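Mevalonate 3-kinase (Thermoplasma acidophilum, PDB 4RKS) catalyses the ATP-dependent phosphorylation of (R)-mevalonate to (R)-3-phosphomevalonate in the alternative mevalonate pathway of extreme acidophiles, the route to isopentenyl diphosphate. Local coordinates at residues Asp242-Phe247 with Ala302-Asn307; Ser191-Val196 with Asp286-Tyr291; Asp98-Val103 with Glu151-Ala156; Ala129-Ile134 with Arg155-Ser160. All blocks are in the same frame, centred on the assembly; numbering follows the deposited sequence.

Interaction 1: residues Asp242-Phe247 with Ala302-Asn307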
loop_
_atom_site.group_PDB
_atom_site.type_symbol
_atom_site.label_atom_id
_atom_site.label_comp_id
_atom_site.label_asym_id
_atom_site.label_seq_id
_atom_site.Cartn_x
_atom_site.Cartn_y
_atom_site.Cartn_z
ATOM N N ASP A 242 20.614 -3.838 5.348
ATOM C CA ASP A 242 21.105 -2.595 4.758
ATOM C C ASP A 242 19.929 -1.698 4.423
ATOM O O ASP A 242 19.537 -1.588 3.256
ATOM C CB ASP A 242 21.946 -2.860 3.503
ATOM C CG ASP A 242 22.656 -1.605 3.002
ATOM O OD1 ASP A 242 22.430 -0.513 3.581
ATOM O OD2 ASP A 242 23.428 -1.711 2.028
ATOM N N ILE A 243 19.371 -1.060 5.445
ATOM C CA ILE A 243 18.166 -0.264 5.265
ATOM C C ILE A 243 18.435 0.948 4.367
ATOM O O ILE A 243 17.606 1.288 3.531
ATOM C CB ILE A 243 17.596 0.209 6.607
ATOM C CG1 ILE A 243 17.340 -0.985 7.537
ATOM C CG2 ILE A 243 16.311 0.976 6.376
ATOM C CD1 ILE A 243 16.357 -1.997 6.980
ATOM N N LYS A 244 19.591 1.594 4.535
ATOM C CA LYS A 244 19.937 2.718 3.671
ATOM C C LYS A 244 20.004 2.317 2.198
ATOM O O LYS A 244 19.554 3.061 1.328
ATOM C CB LYS A 244 21.259 3.351 4.106
ATOM C CG LYS A 244 21.129 4.223 5.352
ATOM C CD LYS A 244 22.431 4.983 5.617
ATOM C CE LYS A 244 22.307 5.910 6.804
ATOM N NZ LYS A 244 22.145 5.148 8.069
ATOM N N GLY A 245 20.532 1.134 1.915
ATOM C CA GLY A 245 20.626 0.671 0.541
ATOM C C GLY A 245 19.249 0.481 -0.064
ATOM O O GLY A 245 18.994 0.839 -1.214
ATOM N N ILE A 246 18.347 -0.079 0.724
ATOM C CA ILE A 246 16.991 -0.314 0.263
ATOM C C ILE A 246 16.320 1.015 -0.085
ATOM O O ILE A 246 15.701 1.136 -1.145
ATOM C CB ILE A 246 16.184 -1.110 1.327
ATOM C CG1 ILE A 246 16.664 -2.570 1.345
ATOM C CG2 ILE A 246 14.693 -1.089 1.036
ATOM C CD1 ILE A 246 16.249 -3.343 2.617
ATOM N N PHE A 247 16.480 2.027 0.767
ATOM C CA PHE A 247 15.793 3.296 0.520
ATOM C C PHE A 247 16.478 4.104 -0.577
ATOM O O PHE A 247 15.795 4.713 -1.406
ATOM C CB PHE A 247 15.683 4.128 1.791
ATOM C CG PHE A 247 14.548 3.707 2.699
ATOM C CD1 PHE A 247 13.237 3.774 2.262
ATOM C CD2 PHE A 247 14.797 3.273 3.999
ATOM C CE1 PHE A 247 12.193 3.402 3.092
ATOM C CE2 PHE A 247 13.741 2.895 4.842
ATOM C CZ PHE A 247 12.446 2.965 4.380
ATOM N N ALA A 302 12.621 9.051 3.893
ATOM C CA ALA A 302 13.273 8.185 4.858
ATOM C C ALA A 302 14.422 8.917 5.527
ATOM O O ALA A 302 15.170 9.635 4.867
ATOM C CB ALA A 302 13.780 6.920 4.187
ATOM N N VAL A 303 14.580 8.702 6.829
ATOM C CA VAL A 303 15.617 9.373 7.589
ATOM C C VAL A 303 15.971 8.545 8.826
ATOM O O VAL A 303 15.134 7.794 9.351
ATOM C CB VAL A 303 15.162 10.810 7.998
ATOM C CG1 VAL A 303 13.974 10.749 8.946
ATOM C CG2 VAL A 303 16.301 11.630 8.619
ATOM N N GLU A 304 17.208 8.674 9.299
ATOM C CA GLU A 304 17.588 8.037 10.556
ATOM C C GLU A 304 16.848 8.699 11.712
ATOM O O GLU A 304 16.613 9.916 11.708
ATOM C CB GLU A 304 19.093 8.096 10.769
ATOM C CG GLU A 304 19.869 7.221 9.817
ATOM C CD GLU A 304 21.334 7.628 9.728
ATOM O OE1 GLU A 304 21.601 8.805 9.409
ATOM O OE2 GLU A 304 22.213 6.774 9.969
ATOM N N SER A 305 16.477 7.892 12.699
ATOM C CA SER A 305 15.613 8.354 13.774
ATOM C C SER A 305 16.190 9.589 14.472
ATOM O O SER A 305 15.450 10.516 14.817
ATOM C CB SER A 305 15.364 7.227 14.780
ATOM O OG SER A 305 14.313 6.385 14.320
ATOM N N GLU A 306 17.510 9.612 14.635
ATOM C CA GLU A 306 18.188 10.707 15.327
ATOM C C GLU A 306 18.009 12.054 14.611
ATOM O O GLU A 306 18.121 13.109 15.230
ATOM C CB GLU A 306 19.668 10.381 15.486
ATOM C CG GLU A 306 20.256 9.612 14.316
ATOM C CD GLU A 306 21.736 9.308 14.499
ATOM O OE1 GLU A 306 22.427 10.093 15.190
ATOM O OE2 GLU A 306 22.206 8.285 13.951
ATOM N N ASN A 307 17.701 12.007 13.316
ATOM C CA ASN A 307 17.509 13.219 12.520
ATOM C C ASN A 307 16.054 13.481 12.103
ATOM O O ASN A 307 15.782 14.433 11.365
ATOM C CB ASN A 307 18.391 13.163 11.275
ATOM C CG ASN A 307 19.862 13.024 11.609
ATOM O OD1 ASN A 307 20.393 13.755 12.449
ATOM N ND2 ASN A 307 20.531 12.077 10.955
#
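A salt bridge, Lys244 to Glu304, and a CH-pi contact, Ala302 on Phe247, join the first turn of helix 243-262 to the end of strand 298-304, in the C-terminal part of this GHMP kinase. Lys244 runs extended as far as CE and then bends at its last torsion (chi4 67°), which turns NZ onto Glu304. The two side chains cross at about a right angle, and NZ stands above the carboxylate plane of Glu304, 65° out of it. At 2.5 Å from NZ to Glu304 OE2 the bond is unusually short, and its exact length is doubtful. One helical turn after Lys244, Phe247 offers a ring face to Ala302, whose CB sits over its middle, 3.6 Å from the ring centroid and 13° off the normal. The methyl meets all six ring carbons, with CG nearest. Within the helix itself, Asp242 is the N-cap residue: its OD1 accepts from Gly245 N at 3.0 Å and closes the turn from which Lys244 projects. Lys244 NZ has a further hydrogen-bond partner in Tyr193 OH. Around the contact, Trp288 touches both Phe247 and Ala302, strands 193-199 and 289-292 flank strand 298-304, and helix 220-238 receives Ile246.

Interaction 2: residues Ser191-Val196 with Asp286-Tyr291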
loop_
_atom_site.group_PDB
_atom_site.type_symbol
_atom_site.label_atom_id
_atom_site.label_comp_id
_atom_site.label_asym_id
_atom_site.label_seq_id
_atom_site.Cartn_x
_atom_site.Cartn_y
_atom_site.Cartn_z
ATOM N N SER A 191 13.450 0.035 13.050
ATOM C CA SER A 191 13.196 0.773 14.284
ATOM C C SER A 191 14.102 2.010 14.414
ATOM O O SER A 191 13.767 2.964 15.120
ATOM C CB SER A 191 13.374 -0.143 15.495
ATOM O OG SER A 191 14.670 -0.710 15.509
ATOM N N GLY A 192 15.239 1.999 13.726
ATOM C CA GLY A 192 16.138 3.138 13.752
ATOM C C GLY A 192 15.813 4.147 12.664
ATOM O O GLY A 192 16.569 5.090 12.436
ATOM N N TYR A 193 14.688 3.956 11.981
ATOM C CA TYR A 193 14.358 4.818 10.848
ATOM C C TYR A 193 12.955 5.368 10.961
ATOM O O TYR A 193 12.083 4.761 11.589
ATOM C CB TYR A 193 14.532 4.055 9.527
ATOM C CG TYR A 193 15.976 3.725 9.274
ATOM C CD1 TYR A 193 16.566 2.618 9.873
ATOM C CD2 TYR A 193 16.766 4.536 8.463
ATOM C CE1 TYR A 193 17.902 2.319 9.668
ATOM C CE2 TYR A 193 18.106 4.244 8.248
ATOM C CZ TYR A 193 18.664 3.131 8.856
ATOM O OH TYR A 193 19.986 2.820 8.659
ATOM N N SER A 194 12.750 6.539 10.377
ATOM C CA SER A 194 11.422 7.120 10.301
ATOM C C SER A 194 11.197 7.616 8.893
ATOM O O SER A 194 12.137 7.761 8.122
ATOM C CB SER A 194 11.245 8.275 11.301
ATOM O OG SER A 194 11.636 7.896 12.610
ATOM N N ILE A 195 9.941 7.888 8.567
ATOM C CA ILE A 195 9.619 8.519 7.302
ATOM C C ILE A 195 8.857 9.805 7.564
ATOM O O ILE A 195 7.811 9.796 8.226
ATOM C CB ILE A 195 8.798 7.577 6.395
ATOM C CG1 ILE A 195 9.684 6.417 5.920
ATOM C CG2 ILE A 195 8.234 8.333 5.190
ATOM C CD1 ILE A 195 8.948 5.345 5.140
ATOM N N VAL A 196 9.384 10.925 7.082
ATOM C CA VAL A 196 8.609 12.159 7.142
ATOM C C VAL A 196 7.846 12.354 5.830
ATOM O O VAL A 196 8.440 12.498 4.763
ATOM C CB VAL A 196 9.491 13.395 7.430
ATOM C CG1 VAL A 196 8.612 14.651 7.566
ATOM C CG2 VAL A 196 10.297 13.171 8.691
ATOM N N ASP A 286 24.659 16.698 4.402
ATOM C CA ASP A 286 24.774 16.942 5.838
ATOM C C ASP A 286 24.392 15.694 6.656
ATOM O O ASP A 286 25.160 15.235 7.510
ATOM C CB ASP A 286 23.901 18.152 6.217
ATOM C CG ASP A 286 23.963 18.500 7.701
ATOM O OD1 ASP A 286 24.876 18.028 8.400
ATOM O OD2 ASP A 286 23.089 19.257 8.165
ATOM N N TYR A 287 23.205 15.147 6.401
ATOM C CA TYR A 287 22.829 13.874 6.991
ATOM C C TYR A 287 22.036 13.045 5.983
ATOM O O TYR A 287 21.458 13.589 5.049
ATOM C CB TYR A 287 22.040 14.076 8.286
ATOM C CG TYR A 287 20.747 14.868 8.188
ATOM C CD1 TYR A 287 20.748 16.258 8.286
ATOM C CD2 TYR A 287 19.518 14.220 8.043
ATOM C CE1 TYR A 287 19.562 16.980 8.219
ATOM C CE2 TYR A 287 18.333 14.931 7.975
ATOM C CZ TYR A 287 18.359 16.311 8.060
ATOM O OH TYR A 287 17.175 17.016 7.992
ATOM N N TRP A 288 22.026 11.729 6.161
ATOM C CA TRP A 288 21.412 10.845 5.176
ATOM C C TRP A 288 19.902 11.038 5.060
ATOM O O TRP A 288 19.185 11.171 6.059
ATOM C CB TRP A 288 21.705 9.383 5.503
ATOM C CG TRP A 288 21.081 8.420 4.517
ATOM C CD1 TRP A 288 21.608 8.006 3.319
ATOM C CD2 TRP A 288 19.811 7.766 4.642
ATOM N NE1 TRP A 288 20.737 7.127 2.694
ATOM C CE2 TRP A 288 19.630 6.967 3.487
ATOM C CE3 TRP A 288 18.805 7.777 5.619
ATOM C CZ2 TRP A 288 18.495 6.182 3.296
ATOM C CZ3 TRP A 288 17.676 7.002 5.420
ATOM C CH2 TRP A 288 17.527 6.220 4.263
ATOM N N ASN A 289 19.429 11.062 3.826
ATOM C CA ASN A 289 18.016 10.861 3.552
ATOM C C ASN A 289 17.869 10.236 2.182
ATOM O O ASN A 289 18.824 10.205 1.401
ATOM C CB ASN A 289 17.226 12.166 3.625
ATOM C CG ASN A 289 17.457 13.061 2.422
ATOM O OD1 ASN A 289 16.948 12.805 1.325
ATOM N ND2 ASN A 289 18.232 14.120 2.621
ATOM N N ALA A 290 16.665 9.739 1.912
ATOM C CA ALA A 290 16.259 9.262 0.591
ATOM C C ALA A 290 14.760 9.472 0.489
ATOM O O ALA A 290 14.051 9.323 1.493
ATOM C CB ALA A 290 16.617 7.797 0.396
ATOM N N TYR A 291 14.260 9.811 -0.699
ATOM C CA TYR A 291 12.826 10.064 -0.840
ATOM C C TYR A 291 12.145 9.106 -1.817
ATOM O O TYR A 291 12.788 8.534 -2.680
ATOM C CB TYR A 291 12.569 11.505 -1.297
ATOM C CG TYR A 291 12.800 11.708 -2.772
ATOM C CD1 TYR A 291 14.061 12.042 -3.253
ATOM C CD2 TYR A 291 11.764 11.568 -3.686
ATOM C CE1 TYR A 291 14.282 12.220 -4.596
ATOM C CE2 TYR A 291 11.978 11.744 -5.033
ATOM C CZ TYR A 291 13.236 12.066 -5.483
ATOM O OH TYR A 291 13.449 12.247 -6.825
#
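Tyr193 and Trp288 meet ring to ring across the C-terminal sheet of the GHMP kinase fold, where strands 193-199 and 289-292 both run antiparallel to strand 298-304, which lies between them. The touching atoms are few. Trp288 CZ3 comes to the edge of the tyrosine ring, near its plane, and lies 4.0 Å from Tyr193 CE2; Tyr193 CD2 is about equally close. The planes are almost perpendicular, at 87°, with the phenol centroid 6.0 Å from that of the six-membered ring of Trp288. Different first torsions bring the rings together: CG of Tyr193 lies beside its backbone N (chi1 -67°), whereas Trp288 swings its indole away from N (chi1 180°). Around this pair, Ala302 and Glu304 of the middle strand touch Trp288 and Tyr193 respectively, and helix 243-262 lies against both rings, Ile243 meeting the tyrosine and Phe247 the tryptophan. Lys244 makes a cation-pi contact with the indole. Backbone hydrogen bonds join Ser194 to Val303 and Ala290 to Ala302, tying both outer strands to the middle one. The indole N-H is satisfied by the helix too, Trp288 NE1 being hydrogen-bonded to Asp248 OD1.

Interaction 3: residues Asp98-Val103 with Glu151-Ala156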
loop_
_atom_site.group_PDB
_atom_site.type_symbol
_atom_site.label_atom_id
_atom_site.label_comp_id
_atom_site.label_asym_id
_atom_site.label_seq_id
_atom_site.Cartn_x
_atom_site.Cartn_y
_atom_site.Cartn_z
ATOM N N ASP A 98 -18.648 -13.101 -1.702
ATOM C CA ASP A 98 -19.313 -14.284 -2.262
ATOM C C ASP A 98 -18.383 -15.494 -2.320
ATOM O O ASP A 98 -18.806 -16.620 -2.024
ATOM C CB ASP A 98 -19.865 -14.008 -3.669
ATOM C CG ASP A 98 -21.030 -13.034 -3.663
ATOM O OD1 ASP A 98 -21.712 -12.919 -2.622
ATOM O OD2 ASP A 98 -21.265 -12.387 -4.708
ATOM N N ARG A 99 -17.129 -15.264 -2.706
ATOM C CA ARG A 99 -16.138 -16.344 -2.801
ATOM C C ARG A 99 -15.945 -17.097 -1.478
ATOM O O ARG A 99 -15.702 -18.306 -1.478
ATOM C CB ARG A 99 -14.801 -15.784 -3.297
ATOM C CG ARG A 99 -13.591 -16.706 -3.136
ATOM C CD ARG A 99 -13.697 -17.994 -3.955
ATOM N NE ARG A 99 -12.447 -18.760 -3.932
ATOM C CZ ARG A 99 -12.150 -19.710 -3.042
ATOM N NH1 ARG A 99 -10.986 -20.341 -3.114
ATOM N NH2 ARG A 99 -13.009 -20.036 -2.084
ATOM N N TYR A 100 -16.073 -16.399 -0.352
ATOM C CA TYR A 100 -15.874 -17.031 0.952
ATOM C C TYR A 100 -17.193 -17.215 1.698
ATOM O O TYR A 100 -17.241 -17.152 2.930
ATOM C CB TYR A 100 -14.867 -16.209 1.788
ATOM C CG TYR A 100 -13.486 -16.310 1.167
ATOM C CD1 TYR A 100 -12.644 -17.370 1.487
ATOM C CD2 TYR A 100 -13.062 -15.396 0.200
ATOM C CE1 TYR A 100 -11.404 -17.494 0.906
ATOM C CE2 TYR A 100 -11.819 -15.512 -0.391
ATOM C CZ TYR A 100 -10.992 -16.567 -0.030
ATOM O OH TYR A 100 -9.750 -16.705 -0.600
ATOM N N SER A 101 -18.259 -17.461 0.942
ATOM C CA SER A 101 -19.581 -17.628 1.531
ATOM C C SER A 101 -19.636 -18.789 2.526
ATOM O O SER A 101 -20.342 -18.712 3.532
ATOM C CB SER A 101 -20.632 -17.825 0.430
ATOM O OG SER A 101 -20.346 -18.975 -0.335
ATOM N N SER A 102 -18.880 -19.856 2.262
ATOM C CA SER A 102 -18.874 -20.999 3.172
ATOM C C SER A 102 -18.284 -20.618 4.526
ATOM O O SER A 102 -18.739 -21.098 5.572
ATOM C CB SER A 102 -18.102 -22.179 2.565
ATOM O OG SER A 102 -16.755 -21.830 2.307
ATOM N N VAL A 103 -17.284 -19.736 4.511
ATOM C CA VAL A 103 -16.690 -19.262 5.756
ATOM C C VAL A 103 -17.729 -18.526 6.592
ATOM O O VAL A 103 -17.841 -18.753 7.803
ATOM C CB VAL A 103 -15.478 -18.332 5.510
ATOM C CG1 VAL A 103 -15.003 -17.714 6.835
ATOM C CG2 VAL A 103 -14.342 -19.102 4.864
ATOM N N GLU A 151 -5.088 -13.611 -0.594
ATOM C CA GLU A 151 -4.520 -12.438 -1.246
ATOM C C GLU A 151 -4.905 -12.329 -2.722
ATOM O O GLU A 151 -5.188 -11.237 -3.201
ATOM C CB GLU A 151 -2.997 -12.440 -1.150
ATOM C CG GLU A 151 -2.380 -11.161 -1.720
ATOM C CD GLU A 151 -0.859 -11.191 -1.728
ATOM O OE1 GLU A 151 -0.270 -11.787 -0.804
ATOM O OE2 GLU A 151 -0.252 -10.633 -2.665
ATOM N N ASN A 152 -4.897 -13.452 -3.438
ATOM C CA ASN A 152 -5.261 -13.449 -4.864
ATOM C C ASN A 152 -6.649 -12.851 -5.079
ATOM O O ASN A 152 -6.849 -12.057 -5.997
ATOM C CB ASN A 152 -5.203 -14.869 -5.447
ATOM C CG ASN A 152 -3.778 -15.376 -5.626
ATOM O OD1 ASN A 152 -2.875 -14.616 -5.962
ATOM N ND2 ASN A 152 -3.576 -16.675 -5.410
ATOM N N ASP A 153 -7.588 -13.214 -4.203
ATOM C CA ASP A 153 -8.947 -12.677 -4.237
ATOM C C ASP A 153 -9.025 -11.203 -3.812
ATOM O O ASP A 153 -9.873 -10.456 -4.312
ATOM C CB ASP A 153 -9.878 -13.510 -3.345
ATOM C CG ASP A 153 -9.950 -14.983 -3.777
ATOM O OD1 ASP A 153 -10.109 -15.244 -4.987
ATOM O OD2 ASP A 153 -9.831 -15.874 -2.904
ATOM N N LEU A 154 -8.141 -10.780 -2.908
ATOM C CA LEU A 154 -8.192 -9.413 -2.402
ATOM C C LEU A 154 -7.751 -8.371 -3.429
ATOM O O LEU A 154 -8.045 -7.190 -3.270
ATOM C CB LEU A 154 -7.324 -9.254 -1.152
ATOM C CG LEU A 154 -7.652 -10.120 0.064
ATOM C CD1 LEU A 154 -6.653 -9.814 1.181
ATOM C CD2 LEU A 154 -9.095 -9.940 0.531
ATOM N N ARG A 155 -7.027 -8.787 -4.463
ATOM C CA ARG A 155 -6.463 -7.806 -5.394
ATOM C C ARG A 155 -7.536 -7.117 -6.227
ATOM O O ARG A 155 -7.319 -6.010 -6.733
ATOM C CB ARG A 155 -5.409 -8.459 -6.302
ATOM C CG ARG A 155 -4.122 -8.763 -5.555
ATOM C CD ARG A 155 -2.939 -9.113 -6.468
ATOM N NE ARG A 155 -1.921 -9.815 -5.693
ATOM C CZ ARG A 155 -1.828 -11.135 -5.660
ATOM N NH1 ARG A 155 -2.654 -11.860 -6.398
ATOM N NH2 ARG A 155 -0.912 -11.728 -4.917
ATOM N N ALA A 156 -8.703 -7.752 -6.331
ATOM C CA ALA A 156 -9.833 -7.170 -7.036
ATOM C C ALA A 156 -10.295 -5.916 -6.315
ATOM O O ALA A 156 -10.849 -5.006 -6.916
ATOM C CB ALA A 156 -10.980 -8.178 -7.151
#
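In the N-terminal, diphosphomevalonate decarboxylase-like domain, the chain breaks out of helical geometry at Tyr100 (phi -108°, psi 33°), between helices 92-99 and 101-108, and this corner faces Asp153 on helix 147-154, with Arg99 CA 8.2 Å from Asp153 CA. From the corner the phenol of Tyr100 extends toward the facing helix, and its hydroxyl gives a very short hydrogen bond, 2.5 Å from Tyr100 OH to Asp153 OD2, a length that is doubtful in detail. The carboxylate oxygen approaches at the edge of the ring, near its plane, while the carboxylate itself is turned 73° against the ring. Arg99 crosses Asp153 at about a right angle, its CG 3.9 Å from Asp153 OD2. The guanidinium is no bonding partner here, for Arg99 NE stays 4.0 Å from Asp153 OD2 and the oxygen lies well out of its plane. Arg99 NH2 instead stands 4.2 Å above the plane of the Tyr100 ring, offset toward the rim. Within the second segment, Arg155 reaches back to two residues, NH1 lying 2.8 Å from Asn152 OD1 and NH2 forming a 2.6 Å salt bridge with Glu151 OE2. Tyr100 also packs on Ile138 of helix 128-141 and on Leu145. Donation by the phenol is consistent with an ionised Asp153, which the nearby positive charge of Arg99 would probably favour.

Interaction 4: residues Ala129-Ile134 with Arg155-Ser160. With MEV ((R)-mevalonate), chain C.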
loop_
_atom_site.group_PDB
_atom_site.type_symbol
_atom_site.label_atom_id
_atom_site.label_comp_id
_atom_site.label_asym_id
_atom_site.label_seq_id
_atom_site.Cartn_x
_atom_site.Cartn_y
_atom_site.Cartn_z
ATOM N N ALA A 129 -5.084 -1.117 2.576
ATOM C CA ALA A 129 -5.438 -1.445 3.957
ATOM C C ALA A 129 -6.865 -1.986 4.065
ATOM O O ALA A 129 -7.135 -2.892 4.848
ATOM C CB ALA A 129 -5.274 -0.204 4.867
ATOM N N GLY A 130 -7.780 -1.418 3.291
ATOM C CA GLY A 130 -9.155 -1.879 3.313
ATOM C C GLY A 130 -9.222 -3.313 2.819
ATOM O O GLY A 130 -9.864 -4.167 3.438
ATOM N N ALA A 131 -8.540 -3.571 1.704
ATOM C CA ALA A 131 -8.496 -4.899 1.114
ATOM C C ALA A 131 -7.890 -5.911 2.083
ATOM O O ALA A 131 -8.490 -6.943 2.364
ATOM C CB ALA A 131 -7.700 -4.878 -0.185
ATOM N N ALA A 132 -6.699 -5.609 2.588
ATOM C CA ALA A 132 -6.032 -6.497 3.533
ATOM C C ALA A 132 -6.887 -6.747 4.789
ATOM O O ALA A 132 -6.897 -7.860 5.327
ATOM C CB ALA A 132 -4.675 -5.924 3.907
ATOM N N SER A 133 -7.627 -5.730 5.238
ATOM C CA SER A 133 -8.422 -5.875 6.464
ATOM C C SER A 133 -9.553 -6.861 6.226
ATOM O O SER A 133 -9.942 -7.613 7.132
ATOM C CB SER A 133 -8.985 -4.532 6.950
ATOM O OG SER A 133 -9.918 -4.014 6.027
ATOM N N ILE A 134 -10.091 -6.853 5.011
ATOM C CA ILE A 134 -11.053 -7.874 4.628
ATOM C C ILE A 134 -10.426 -9.253 4.740
ATOM O O ILE A 134 -11.018 -10.161 5.321
ATOM C CB ILE A 134 -11.567 -7.670 3.208
ATOM C CG1 ILE A 134 -12.293 -6.330 3.110
ATOM C CG2 ILE A 134 -12.520 -8.795 2.828
ATOM C CD1 ILE A 134 -12.741 -6.009 1.737
ATOM N N ARG A 155 -7.027 -8.787 -4.463
ATOM C CA ARG A 155 -6.463 -7.806 -5.394
ATOM C C ARG A 155 -7.536 -7.117 -6.227
ATOM O O ARG A 155 -7.319 -6.010 -6.733
ATOM C CB ARG A 155 -5.409 -8.459 -6.302
ATOM C CG ARG A 155 -4.122 -8.763 -5.555
ATOM C CD ARG A 155 -2.939 -9.113 -6.468
ATOM N NE ARG A 155 -1.921 -9.815 -5.693
ATOM C CZ ARG A 155 -1.828 -11.135 -5.660
ATOM N NH1 ARG A 155 -2.654 -11.860 -6.398
ATOM N NH2 ARG A 155 -0.912 -11.728 -4.917
ATOM N N ALA A 156 -8.703 -7.752 -6.331
ATOM C CA ALA A 156 -9.833 -7.170 -7.036
ATOM C C ALA A 156 -10.295 -5.916 -6.315
ATOM O O ALA A 156 -10.849 -5.006 -6.916
ATOM C CB ALA A 156 -10.980 -8.178 -7.151
ATOM N N VAL A 157 -10.059 -5.884 -5.010
ATOM C CA VAL A 157 -10.376 -4.729 -4.212
ATOM C C VAL A 157 -9.244 -3.700 -4.324
ATOM O O VAL A 157 -9.496 -2.515 -4.507
ATOM C CB VAL A 157 -10.613 -5.136 -2.750
ATOM C CG1 VAL A 157 -10.886 -3.913 -1.888
ATOM C CG2 VAL A 157 -11.781 -6.124 -2.686
ATOM N N SER A 158 -8.001 -4.162 -4.239
ATOM C CA SER A 158 -6.844 -3.291 -4.413
ATOM C C SER A 158 -5.620 -4.116 -4.775
ATOM O O SER A 158 -5.290 -5.069 -4.079
ATOM C CB SER A 158 -6.581 -2.477 -3.143
ATOM O OG SER A 158 -5.369 -1.754 -3.246
ATOM N N GLU A 159 -4.930 -3.734 -5.848
ATOM C CA GLU A 159 -3.911 -4.592 -6.438
ATOM C C GLU A 159 -2.692 -4.804 -5.538
ATOM O O GLU A 159 -1.959 -5.769 -5.732
ATOM C CB GLU A 159 -3.463 -4.040 -7.804
ATOM C CG GLU A 159 -2.893 -2.628 -7.766
ATOM C CD GLU A 159 -3.964 -1.537 -7.843
ATOM O OE1 GLU A 159 -5.172 -1.872 -7.883
ATOM O OE2 GLU A 159 -3.593 -0.337 -7.866
ATOM N N SER A 160 -2.480 -3.920 -4.561
ATOM C CA SER A 160 -1.359 -4.064 -3.622
ATOM C C SER A 160 -1.809 -4.469 -2.205
ATOM O O SER A 160 -1.198 -4.072 -1.204
ATOM C CB SER A 160 -0.548 -2.768 -3.551
ATOM O OG SER A 160 0.031 -2.455 -4.806
HETATM C C8 MEV C . 0.104 0.848 -6.666
HETATM O O8 MEV C . -1.031 0.152 -7.146
HETATM C C2 MEV C . 0.314 2.060 -7.548
HETATM C C3 MEV C . 1.256 3.137 -7.038
HETATM O O7 MEV C . 0.982 3.517 -5.714
HETATM C C4 MEV C . 2.703 2.680 -7.119
HETATM C C5 MEV C . 3.144 1.848 -5.929
HETATM O O3 MEV C . 2.894 2.207 -4.739
HETATM O O4 MEV C . 3.748 0.769 -6.132
HETATM C C6 MEV C . 1.057 4.342 -7.931
#
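Gly130 O accepts two bonds, one 2.6 Å long from Ser133 OG and one of 3.1 Å from Ile134 N, both reaching it from the same face of its carbonyl plane, and the next residue, Ala131, carries the contact with Val157 and Ser158. The setting is the core of the GHMP kinase fold: helix 128-141 follows the ATP-binding residues Ser124 to Ser127, and the loop between helices 147-154 and 161-166 packs on it. No hydrogen bond links the two segments. The small alanine lets the backbones approach to 5.7 Å between Ala131 CA and Val157 CA. Val157 points CG1 away from its backbone N (chi1 177°), placing that methyl 3.7 Å from Ala131 CB. Ser158 adds its CB, 4.0 Å from Ala131 CB. Val157 also touches Ser126 of the ATP site, and Val96 of helix 92-99 meets both Val157 and Ile134. Beyond Ser158 the loop turns to the substrate: the CB of Glu159 points away from the helix, and a bend at chi2 (-85°) carries the carboxylate to the mevalonate. Glu159 OE1 forms a salt bridge with Arg47, and OE2 is hydrogen-bonded to His211 NE2. Arg163 NH2 and Leu38 N bond the mevalonate from other parts of the pocket. Glu159 OE2 lies 2.7 Å from O8 of the bound mevalonate, with Ser160 OG at 3.7 Å from the same oxygen.

The four contacts form two groups. Interactions 1 and 2 have centres about 4 Å apart and share one sheet, where Ser305 N lies 2.8 Å from Gly192 O, a probable hydrogen bond. Interactions 3 and 4, about 10 Å apart between centres, share Arg155 and Ala156 and are bridged by Leu154, whose CD2 packs 3.6 Å from Ala131 O. Centres of interactions 1 and 3 are about 37 Å apart, on opposite sides of the chain's centre. Interaction 4 alone includes residues of the mevalonate pocket, while in interaction 1 the side chain of Phe247 is about 12 Å from the ligand.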